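Local coordinates for protein DNA endonuclease I-CeuI (Chlamydomonas eugametos, PDB 2EX5) that cuts DNA as a homodimeric, magnesium-dependent LAGLIDADG homing endonuclease, recognising a degenerate site of 17-19 base pairs and making a staggered cut that promotes intron homing, at residues Ala56-Gly61 and Val87-Asn92; Ile67-Leu72 and Phe77-Asp82; Phe156-Glu161 and Leu179-Gln184. The protein carries 1 engineered substitution. One frame throughout, in Å; residues are numbered along the deposited sequence.

Interaction 1: residues Ala56-Gly61 and Val87-Asn92; sequences AGFLEG and VTRHVN. Engineered in segment 87-92: R89 (natural residue Gln). With nucleotides of chain B.
At the edge of the F58 ring, near its plane, sits the aliphatic CD of R89, 4.1 Å from CZ; V87 CG1 comes to CE2 obliquely, 3.7 Å away. The guanidinium of R89, an engineered residue (Gln in nature), is tilted 50° from the ring. It takes OP2 of DG15 of chain B at its edge and in plane, while F58 CE1 lies oblique to it. L59 adds CD2, which meets CG1 of V87 at 4.0 Å, the two side chains crossing at about a right angle. R89 leaves the backbone with CG opposite N (chi1 -166°), then bends at chi2, which brings CD beside the ring and NH1 to the DNA. The helix, AGFLEG here, is part of the LAGLIDADG motif that names the family; it meets the strand at 93° at the dimer interface, where the second subunit packs on A56 and F58. OP2 of DG15 is held twice, by R89 NH1 at 2.9 Å and by the straighter bond from the H90 backbone N at 2.7 Å. An apolar contact between motif helix and strand thus stands beside a phosphate grip, close to the magnesium-binding E62; the NH1 bond comes from the engineered arginine, whereas the H90 backbone bond does not depend on that side chain.

Interaction 2: residues Ile67-Leu72 and Phe77-Asp82; sequences ISTKKL and FGLVVD. With CA (calcium ion), chain F; nucleotides of chain B.
Strands 67-71 and 79-82 run antiparallel at 170°, with S68-D82 and K70-V80 as hydrogen-bonded pairs and T69-V81 and K71-L79 as non-hydrogen-bonded ones. S68, K70, V80 and D82 share one face, where K70 and V80 lie side by side. The K70 chain bends at chi3 (75°) to carry NZ to N7 of DG20 of chain B, 2.6 Å away, with a weaker bond to O6. Water 1 accepts from K70 NZ and donates to D82 OD2, each at 2.8 Å, bridging opposite charges that do not touch. This is the beta hairpin of the LAGLIDADG fold that reads the DNA, K70 reaching a guanine while the S68 hydroxyl and the T69 backbone N hold a phosphate. OP2 of DC19 of chain B is gripped by these two donors, S68 OG at 2.8 Å and T69 N at 3.0 Å. D82 binds calcium with both oxygens, OD1 at 2.6 Å and OD2 at 2.7 Å, and five waters are its other ligands; D82 belongs to a magnesium-binding site. On the other face, T69 OG1 lies beside V81 CG1, 3.7 Å apart, and T69 CG2 approaches L79 CD1. K71 makes cation-pi contacts with F196 and F205.

Interaction 3: residues Phe156-Glu161 and Leu179-Gln184; sequences FKALLE and LPIWDQ
The helical turn that carries I181 toward A158 and L159 is closed by a backbone bond from D183 N to L179 O, 2.8 Å long. The following bond, Q184 N to P180 O, is longer at 3.2 Å. P180 has no amide hydrogen to offer the turn before it, and helix 171-185 is kinked there. On the partner helix L160 N binds F156 O at 3.0 Å. The backbone bonds run within each helix, and the meeting between them is made by hydrocarbon side chains.

I181 contributes the largest share, with L159 next. Its CG1 lies opposite the carbonyl carbon (chi1 -67°), and the chain continues extended at chi2 (152°), which sends CD1 out toward helix 147-164. There CD1 comes within 4.1 Å of L159 CD1 and 4.3 Å of A158 CB, reaching the leucine end-on, tip to tip. The modelled approach of L159 CD2 to the other branch of I181 is implausibly short, and the exact placing of those methyls is doubtful. The CA atoms of L159 and I181, 7.5 Å apart, mark the nearest approach of the two backbones.

Beneath this single apolar bridge both helices settle on the sheet. L159 and W182 cover I67, W182 also touches T69, and F156 packs on L65 and P83. This is helix-on-sheet layering, in which helices 147-164 and 171-185, in the C-terminal part of the chain and joined to each other by I181, back the DNA-reading hairpin of strands 63-71 and 79-90 in the alpha/beta fold of LAGLIDADG endonucleases.

Strand 79-90 joins interactions 1 and 2, and interaction 3 packs against the hairpin of interaction 2. Interactions 1 and 2 lie on opposite sides of the chain's centre, with their centres about 27 Å apart. Interaction 1 joins the motif helix to the strand at the dimer interface, with calcium about 7 Å from the R89 side chain; interaction 2 holds a second calcium by D82. Interaction 3 lies in series after both along the chain. Its centre is about 13 Å from that of interaction 2, which it backs directly: L179 CD1 lies 3.8 Å from V81 CG2. From interaction 1 its nearest atoms are about 11 Å away, and its L159 side chain is about 12 Å from a bound calcium.

Interaction 1: residues Ala56-Gly61 and Val87-Asn92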
# COMPACT_ATOMS: atom_id res chain seq x y z
N ALA C 56 -3.49 -1.45 -10.82
CA ALA C 56 -2.07 -1.14 -11.02
C ALA C 56 -1.55 -0.31 -9.85
O ALA C 56 -0.54 -0.68 -9.27
CB ALA C 56 -1.78 -0.46 -12.35
N GLY C 57 -2.26 0.71 -9.43
CA GLY C 57 -1.83 1.58 -8.32
C GLY C 57 -1.84 0.79 -7.04
O GLY C 57 -0.96 0.90 -6.16
N PHE C 58 -2.82 -0.07 -6.90
CA PHE C 58 -2.91 -0.85 -5.66
C PHE C 58 -1.68 -1.79 -5.48
O PHE C 58 -1.22 -1.99 -4.39
CB PHE C 58 -4.16 -1.68 -5.78
CG PHE C 58 -4.44 -2.49 -4.61
CD1 PHE C 58 -4.92 -1.91 -3.47
CD2 PHE C 58 -4.24 -3.86 -4.63
CE1 PHE C 58 -5.22 -2.67 -2.41
CE2 PHE C 58 -4.48 -4.61 -3.52
CZ PHE C 58 -4.96 -4.00 -2.43
N LEU C 59 -1.26 -2.42 -6.58
CA LEU C 59 -0.22 -3.38 -6.60
C LEU C 59 1.16 -2.72 -6.40
O LEU C 59 2.07 -3.36 -5.80
CB LEU C 59 -0.20 -4.09 -7.96
CG LEU C 59 -1.31 -5.06 -8.42
CD1 LEU C 59 -0.74 -5.79 -9.69
CD2 LEU C 59 -1.65 -6.01 -7.28
N GLU C 60 1.32 -1.51 -6.94
CA GLU C 60 2.49 -0.68 -6.64
C GLU C 60 2.62 -0.50 -5.12
O GLU C 60 3.69 -0.52 -4.62
CB GLU C 60 2.44 0.66 -7.37
CG GLU C 60 3.47 1.69 -7.03
CD GLU C 60 4.75 1.49 -7.78
OE1 GLU C 60 5.68 2.33 -7.51
OE2 GLU C 60 4.84 0.49 -8.59
N GLY C 61 1.46 -0.40 -4.46
CA GLY C 61 1.32 -0.31 -3.04
C GLY C 61 1.49 -1.58 -2.23
O GLY C 61 2.16 -1.50 -1.22
N VAL C 87 0.07 -10.60 -2.92
CA VAL C 87 -0.61 -9.35 -2.51
C VAL C 87 -1.37 -9.62 -1.26
O VAL C 87 -2.23 -10.47 -1.26
CB VAL C 87 -1.67 -8.85 -3.55
CG1 VAL C 87 -1.88 -7.18 -3.46
CG2 VAL C 87 -1.21 -9.20 -4.85
N THR C 88 -1.21 -8.74 -0.28
CA THR C 88 -1.61 -8.89 1.08
C THR C 88 -2.56 -7.78 1.38
O THR C 88 -2.44 -6.66 0.90
CB THR C 88 -0.36 -8.81 1.97
OG1 THR C 88 0.56 -9.75 1.42
CG2 THR C 88 -0.66 -9.11 3.44
N ARG C 89 -3.61 -8.14 2.10
CA ARG C 89 -4.59 -7.13 2.50
C ARG C 89 -5.41 -7.71 3.63
O ARG C 89 -5.79 -8.84 3.58
CB ARG C 89 -5.49 -6.83 1.30
CG ARG C 89 -6.38 -5.61 1.32
CD ARG C 89 -5.77 -4.18 1.55
NE ARG C 89 -6.90 -3.27 1.72
CZ ARG C 89 -7.46 -2.88 2.89
NH1 ARG C 89 -6.91 -3.18 4.04
NH2 ARG C 89 -8.55 -2.09 2.89
N HIS C 90 -5.70 -6.91 4.63
CA HIS C 90 -6.70 -7.25 5.61
C HIS C 90 -8.01 -7.65 4.92
O HIS C 90 -8.42 -7.03 3.91
CB HIS C 90 -6.91 -6.04 6.50
CG HIS C 90 -7.92 -6.25 7.58
ND1 HIS C 90 -7.57 -6.40 8.91
CD2 HIS C 90 -9.26 -6.39 7.53
CE1 HIS C 90 -8.66 -6.53 9.64
NE2 HIS C 90 -9.69 -6.55 8.82
N VAL C 91 -8.64 -8.68 5.46
CA VAL C 91 -9.98 -9.08 5.01
C VAL C 91 -11.00 -7.93 4.64
O VAL C 91 -11.67 -8.02 3.63
CB VAL C 91 -10.64 -10.06 5.97
CG1 VAL C 91 -11.12 -9.36 7.28
CG2 VAL C 91 -11.84 -10.68 5.21
N ASN C 92 -11.11 -6.85 5.41
CA ASN C 92 -11.96 -5.70 4.98
C ASN C 92 -11.68 -5.13 3.56
O ASN C 92 -12.51 -4.39 2.99
CB ASN C 92 -11.93 -4.49 5.95
CG ASN C 92 -12.19 -4.82 7.34
OD1 ASN C 92 -12.64 -5.93 7.67
ND2 ASN C 92 -11.83 -3.86 8.25
P DG B 15 -3.20 -3.97 5.14
OP1 DG B 15 -2.84 -2.65 4.49
OP2 DG B 15 -4.59 -4.48 5.08
O5' DG B 15 -2.28 -4.94 4.23
C5' DG B 15 -0.96 -5.38 4.32
C4' DG B 15 0.13 -4.34 4.31
O4' DG B 15 0.70 -4.84 5.52
C3' DG B 15 1.17 -4.50 3.17
O3' DG B 15 1.85 -3.28 3.19
C2' DG B 15 1.90 -5.71 3.61
C1' DG B 15 1.88 -5.45 5.12
N9 DG B 15 2.09 -6.55 6.04
C8 DG B 15 1.16 -7.47 6.46
N7 DG B 15 1.63 -8.34 7.28
C5 DG B 15 2.98 -7.93 7.44
C6 DG B 15 3.95 -8.48 8.23
O6 DG B 15 3.74 -9.42 8.96
N1 DG B 15 5.20 -7.89 8.22
C2 DG B 15 5.44 -6.80 7.44
N2 DG B 15 6.67 -6.32 7.58
N3 DG B 15 4.52 -6.19 6.65
C4 DG B 15 3.30 -6.83 6.70
P DG B 16 3.15 -2.92 2.27
OP1 DG B 16 4.37 -3.13 3.05
OP2 DG B 16 2.91 -1.55 1.77
O5' DG B 16 2.97 -4.05 1.12
C5' DG B 16 3.86 -4.60 0.19
C4' DG B 16 5.16 -5.12 0.90
O4' DG B 16 5.10 -5.90 2.15
C3' DG B 16 5.98 -5.99 0.04
O3' DG B 16 7.30 -5.25 0.09
C2' DG B 16 5.84 -7.38 0.69
C1' DG B 16 5.87 -7.06 2.17
N9 DG B 16 5.21 -8.11 3.05
C8 DG B 16 3.95 -8.67 2.88
N7 DG B 16 3.65 -9.61 3.71
C5 DG B 16 4.78 -9.68 4.53
C6 DG B 16 5.03 -10.48 5.67
O6 DG B 16 4.23 -11.33 6.11
N1 DG B 16 6.33 -10.30 6.25
C2 DG B 16 7.24 -9.39 5.69
N2 DG B 16 8.46 -9.14 6.21
N3 DG B 16 6.92 -8.61 4.70
C4 DG B 16 5.72 -8.80 4.15

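Interaction 2: residues Ile67-Leu72 and Phe77-Asp82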
# COMPACT_ATOMS: atom_id res chain seq x y z
N ILE C 67 11.96 -13.20 -4.95
CA ILE C 67 12.70 -14.37 -5.33
C ILE C 67 13.35 -14.88 -4.12
O ILE C 67 14.17 -14.17 -3.44
CB ILE C 67 13.80 -14.03 -6.49
CG1 ILE C 67 13.12 -13.62 -7.82
CG2 ILE C 67 14.76 -15.31 -6.77
CD1 ILE C 67 13.96 -12.73 -8.68
N SER C 68 13.07 -16.13 -3.82
CA SER C 68 13.66 -16.77 -2.70
C SER C 68 14.72 -17.83 -3.07
O SER C 68 14.60 -18.50 -4.11
CB SER C 68 12.52 -17.29 -1.85
OG SER C 68 13.09 -18.19 -0.94
N THR C 69 15.79 -17.97 -2.26
CA THR C 69 16.82 -18.93 -2.56
C THR C 69 17.04 -19.77 -1.35
O THR C 69 17.43 -19.25 -0.31
CB THR C 69 18.14 -18.30 -3.06
OG1 THR C 69 17.90 -17.73 -4.33
CG2 THR C 69 19.26 -19.37 -3.27
N LYS C 70 16.82 -21.08 -1.50
CA LYS C 70 16.64 -21.95 -0.33
C LYS C 70 17.17 -23.34 -0.57
O LYS C 70 17.24 -23.81 -1.69
CB LYS C 70 15.16 -22.01 0.04
CG LYS C 70 14.38 -22.39 -1.22
CD LYS C 70 12.92 -22.73 -0.98
CE LYS C 70 12.04 -21.55 -0.72
NZ LYS C 70 10.71 -22.19 -0.94
N LYS C 71 17.58 -23.99 0.51
CA LYS C 71 18.16 -25.32 0.36
C LYS C 71 17.04 -26.28 0.00
O LYS C 71 15.95 -26.26 0.64
CB LYS C 71 18.85 -25.77 1.66
CG LYS C 71 20.28 -25.35 1.79
CD LYS C 71 20.75 -25.61 3.19
CE LYS C 71 20.68 -24.32 4.02
NZ LYS C 71 20.96 -23.07 3.17
N LEU C 72 17.32 -27.13 -0.99
CA LEU C 72 16.52 -28.27 -1.28
C LEU C 72 17.46 -29.43 -1.57
O LEU C 72 18.01 -29.49 -2.67
CB LEU C 72 15.68 -27.97 -2.49
CG LEU C 72 14.33 -28.64 -2.55
CD1 LEU C 72 13.55 -28.26 -3.82
CD2 LEU C 72 14.55 -30.13 -2.45
N PHE C 77 21.48 -29.00 -7.55
CA PHE C 77 22.54 -28.26 -6.84
C PHE C 77 22.32 -28.01 -5.36
O PHE C 77 23.16 -27.36 -4.70
CB PHE C 77 22.92 -27.00 -7.55
CG PHE C 77 23.28 -27.21 -9.01
CD1 PHE C 77 22.47 -26.72 -10.04
CD2 PHE C 77 24.42 -27.94 -9.37
CE1 PHE C 77 22.80 -26.89 -11.37
CE2 PHE C 77 24.76 -28.14 -10.72
CZ PHE C 77 23.94 -27.61 -11.72
N GLY C 78 21.21 -28.53 -4.82
CA GLY C 78 21.02 -28.48 -3.35
C GLY C 78 20.29 -27.24 -2.92
O GLY C 78 19.97 -27.05 -1.76
N LEU C 79 20.00 -26.39 -3.89
CA LEU C 79 19.30 -25.17 -3.62
C LEU C 79 18.33 -24.82 -4.76
O LEU C 79 18.52 -25.23 -5.89
CB LEU C 79 20.27 -24.03 -3.27
CG LEU C 79 20.94 -23.21 -4.35
CD1 LEU C 79 22.06 -22.24 -3.66
CD2 LEU C 79 21.59 -24.13 -5.29
N VAL C 80 17.28 -24.09 -4.47
CA VAL C 80 16.32 -23.73 -5.56
C VAL C 80 16.12 -22.22 -5.47
O VAL C 80 16.13 -21.68 -4.37
CB VAL C 80 14.95 -24.43 -5.43
CG1 VAL C 80 14.40 -24.24 -3.98
CG2 VAL C 80 13.90 -23.85 -6.48
N VAL C 81 16.00 -21.57 -6.61
CA VAL C 81 15.70 -20.16 -6.70
C VAL C 81 14.21 -20.01 -7.11
O VAL C 81 13.74 -20.55 -8.10
CB VAL C 81 16.64 -19.50 -7.74
CG1 VAL C 81 16.55 -17.98 -7.73
CG2 VAL C 81 18.12 -19.96 -7.50
N ASP C 82 13.45 -19.28 -6.34
CA ASP C 82 12.03 -19.43 -6.52
C ASP C 82 11.31 -18.13 -6.55
O ASP C 82 11.19 -17.54 -5.51
CB ASP C 82 11.46 -20.31 -5.41
CG ASP C 82 10.21 -21.12 -5.91
OD1 ASP C 82 10.09 -21.39 -7.15
OD2 ASP C 82 9.39 -21.52 -5.08
CA CA F . 7.67 -22.34 -6.97
P DC B 19 14.91 -16.43 1.89
OP1 DC B 19 16.23 -16.11 2.50
OP2 DC B 19 15.04 -16.80 0.42
O5' DC B 19 14.16 -17.53 2.70
C5' DC B 19 13.85 -17.29 4.06
C4' DC B 19 13.41 -18.64 4.63
O4' DC B 19 11.98 -18.79 4.36
C3' DC B 19 14.04 -19.86 3.99
O3' DC B 19 14.43 -20.65 5.13
C2' DC B 19 12.92 -20.49 3.12
C1' DC B 19 11.62 -20.00 3.77
N1 DC B 19 10.45 -19.62 2.82
C2 DC B 19 9.23 -20.20 3.02
O2 DC B 19 9.12 -21.06 3.93
N3 DC B 19 8.20 -19.91 2.16
C4 DC B 19 8.32 -19.08 1.14
N4 DC B 19 7.21 -18.85 0.40
C5 DC B 19 9.56 -18.44 0.92
C6 DC B 19 10.57 -18.76 1.76
P DG B 20 14.74 -22.23 5.08
OP1 DG B 20 15.33 -22.47 6.42
OP2 DG B 20 15.43 -22.74 3.89
O5' DG B 20 13.31 -22.97 5.27
C5' DG B 20 12.39 -22.88 6.42
C4' DG B 20 11.56 -24.14 6.27
O4' DG B 20 10.37 -23.95 5.42
C3' DG B 20 12.38 -25.33 5.70
O3' DG B 20 12.36 -26.36 6.69
C2' DG B 20 11.69 -25.78 4.43
C1' DG B 20 10.37 -25.00 4.42
N9 DG B 20 10.01 -24.30 3.19
C8 DG B 20 10.82 -23.54 2.41
N7 DG B 20 10.14 -23.01 1.42
C5 DG B 20 8.84 -23.47 1.56
C6 DG B 20 7.72 -23.24 0.74
O6 DG B 20 7.66 -22.52 -0.26
N1 DG B 20 6.60 -23.88 1.18
C2 DG B 20 6.60 -24.66 2.28
N2 DG B 20 5.38 -25.19 2.56
N3 DG B 20 7.68 -24.91 3.04
C4 DG B 20 8.75 -24.25 2.63
O HOH W 1 9.48 -20.28 -2.54
O HOH W 2 5.53 -23.27 -8.06
O HOH W 3 7.45 -20.10 -8.16
O HOH W 4 8.73 -22.85 -9.41
O HOH W 5 8.75 -24.47 -6.64
O HOH W 6 6.57 -22.08 -5.01

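Interaction 3: residues Phe156-Glu161 and Leu179-Gln184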
# COMPACT_ATOMS: atom_id res chain seq x y z
N PHE C 156 12.72 -9.77 -12.45
CA PHE C 156 11.80 -10.91 -12.38
C PHE C 156 11.63 -11.58 -13.70
O PHE C 156 11.76 -12.82 -13.89
CB PHE C 156 10.41 -10.40 -11.84
CG PHE C 156 9.62 -11.44 -11.11
CD1 PHE C 156 8.67 -12.22 -11.77
CD2 PHE C 156 9.83 -11.65 -9.79
CE1 PHE C 156 7.90 -13.12 -11.07
CE2 PHE C 156 9.07 -12.58 -9.09
CZ PHE C 156 8.12 -13.27 -9.70
N LYS C 157 11.31 -10.76 -14.69
CA LYS C 157 11.10 -11.27 -16.07
C LYS C 157 12.38 -11.93 -16.62
O LYS C 157 12.29 -12.95 -17.36
CB LYS C 157 10.62 -10.13 -16.98
CG LYS C 157 10.34 -10.55 -18.46
CD LYS C 157 10.08 -9.26 -19.29
CE LYS C 157 9.43 -9.54 -20.68
NZ LYS C 157 8.88 -8.21 -21.42
N ALA C 158 13.55 -11.38 -16.27
CA ALA C 158 14.86 -11.94 -16.78
C ALA C 158 15.05 -13.33 -16.21
O ALA C 158 15.46 -14.22 -16.91
CB ALA C 158 16.05 -11.02 -16.35
N LEU C 159 14.67 -13.53 -14.97
CA LEU C 159 14.76 -14.85 -14.28
C LEU C 159 13.86 -15.84 -14.87
O LEU C 159 14.24 -16.97 -15.06
CB LEU C 159 14.30 -14.81 -12.83
CG LEU C 159 15.35 -14.59 -11.78
CD1 LEU C 159 16.63 -15.49 -11.99
CD2 LEU C 159 15.58 -13.15 -11.76
N LEU C 160 12.63 -15.42 -15.13
CA LEU C 160 11.63 -16.33 -15.69
C LEU C 160 12.14 -16.86 -17.05
O LEU C 160 11.91 -18.04 -17.37
CB LEU C 160 10.24 -15.65 -15.79
CG LEU C 160 9.06 -15.70 -14.76
CD1 LEU C 160 9.26 -16.27 -13.45
CD2 LEU C 160 8.26 -14.41 -14.65
N GLU C 161 12.87 -16.03 -17.82
CA GLU C 161 13.33 -16.43 -19.19
C GLU C 161 14.49 -17.35 -19.08
O GLU C 161 14.58 -18.28 -19.82
CB GLU C 161 13.66 -15.23 -20.11
CG GLU C 161 12.53 -14.15 -20.16
CD GLU C 161 12.80 -12.92 -21.15
OE1 GLU C 161 13.77 -13.02 -21.99
OE2 GLU C 161 12.03 -11.90 -21.11
N LEU C 179 21.92 -16.40 -9.75
CA LEU C 179 22.13 -16.01 -8.37
C LEU C 179 22.39 -14.51 -8.20
O LEU C 179 21.85 -13.86 -7.25
CB LEU C 179 23.27 -16.86 -7.76
CG LEU C 179 23.00 -18.01 -6.79
CD1 LEU C 179 21.50 -18.36 -6.60
CD2 LEU C 179 23.88 -19.27 -7.02
N PRO C 180 23.17 -13.90 -9.13
CA PRO C 180 23.36 -12.45 -9.04
C PRO C 180 22.10 -11.65 -9.21
O PRO C 180 21.99 -10.62 -8.61
CB PRO C 180 24.33 -12.14 -10.22
CG PRO C 180 25.10 -13.39 -10.45
CD PRO C 180 23.99 -14.49 -10.23
N ILE C 181 21.16 -12.05 -10.05
CA ILE C 181 19.85 -11.32 -10.05
C ILE C 181 19.12 -11.50 -8.73
O ILE C 181 18.59 -10.52 -8.18
CB ILE C 181 18.91 -11.84 -11.20
CG1 ILE C 181 19.47 -11.48 -12.57
CG2 ILE C 181 17.56 -11.27 -10.99
CD1 ILE C 181 19.00 -12.52 -13.64
N TRP C 182 19.03 -12.74 -8.24
CA TRP C 182 18.46 -12.96 -6.88
C TRP C 182 19.01 -12.03 -5.82
O TRP C 182 18.29 -11.42 -5.05
CB TRP C 182 18.67 -14.41 -6.44
CG TRP C 182 18.67 -14.61 -4.91
CD1 TRP C 182 17.60 -14.64 -4.10
CD2 TRP C 182 19.80 -14.89 -4.08
NE1 TRP C 182 17.98 -14.80 -2.78
CE2 TRP C 182 19.33 -15.06 -2.76
CE3 TRP C 182 21.18 -15.02 -4.32
CZ2 TRP C 182 20.21 -15.31 -1.66
CZ3 TRP C 182 22.04 -15.32 -3.24
CH2 TRP C 182 21.55 -15.45 -1.94
N ASP C 183 20.36 -11.98 -5.77
CA ASP C 183 21.12 -11.18 -4.80
C ASP C 183 20.75 -9.69 -4.90
O ASP C 183 20.54 -9.06 -3.90
CB ASP C 183 22.66 -11.29 -5.15
CG ASP C 183 23.51 -10.37 -4.28
OD1 ASP C 183 23.41 -10.50 -3.06
OD2 ASP C 183 24.23 -9.52 -4.84
N GLN C 184 20.73 -9.13 -6.11
CA GLN C 184 20.36 -7.67 -6.36
C GLN C 184 18.90 -7.38 -5.96
O GLN C 184 18.55 -6.28 -5.49
CB GLN C 184 20.53 -7.38 -7.87
CG GLN C 184 21.96 -7.19 -8.34
CD GLN C 184 22.26 -7.62 -9.80
OE1 GLN C 184 23.34 -8.19 -10.08
NE2 GLN C 184 21.34 -7.32 -10.73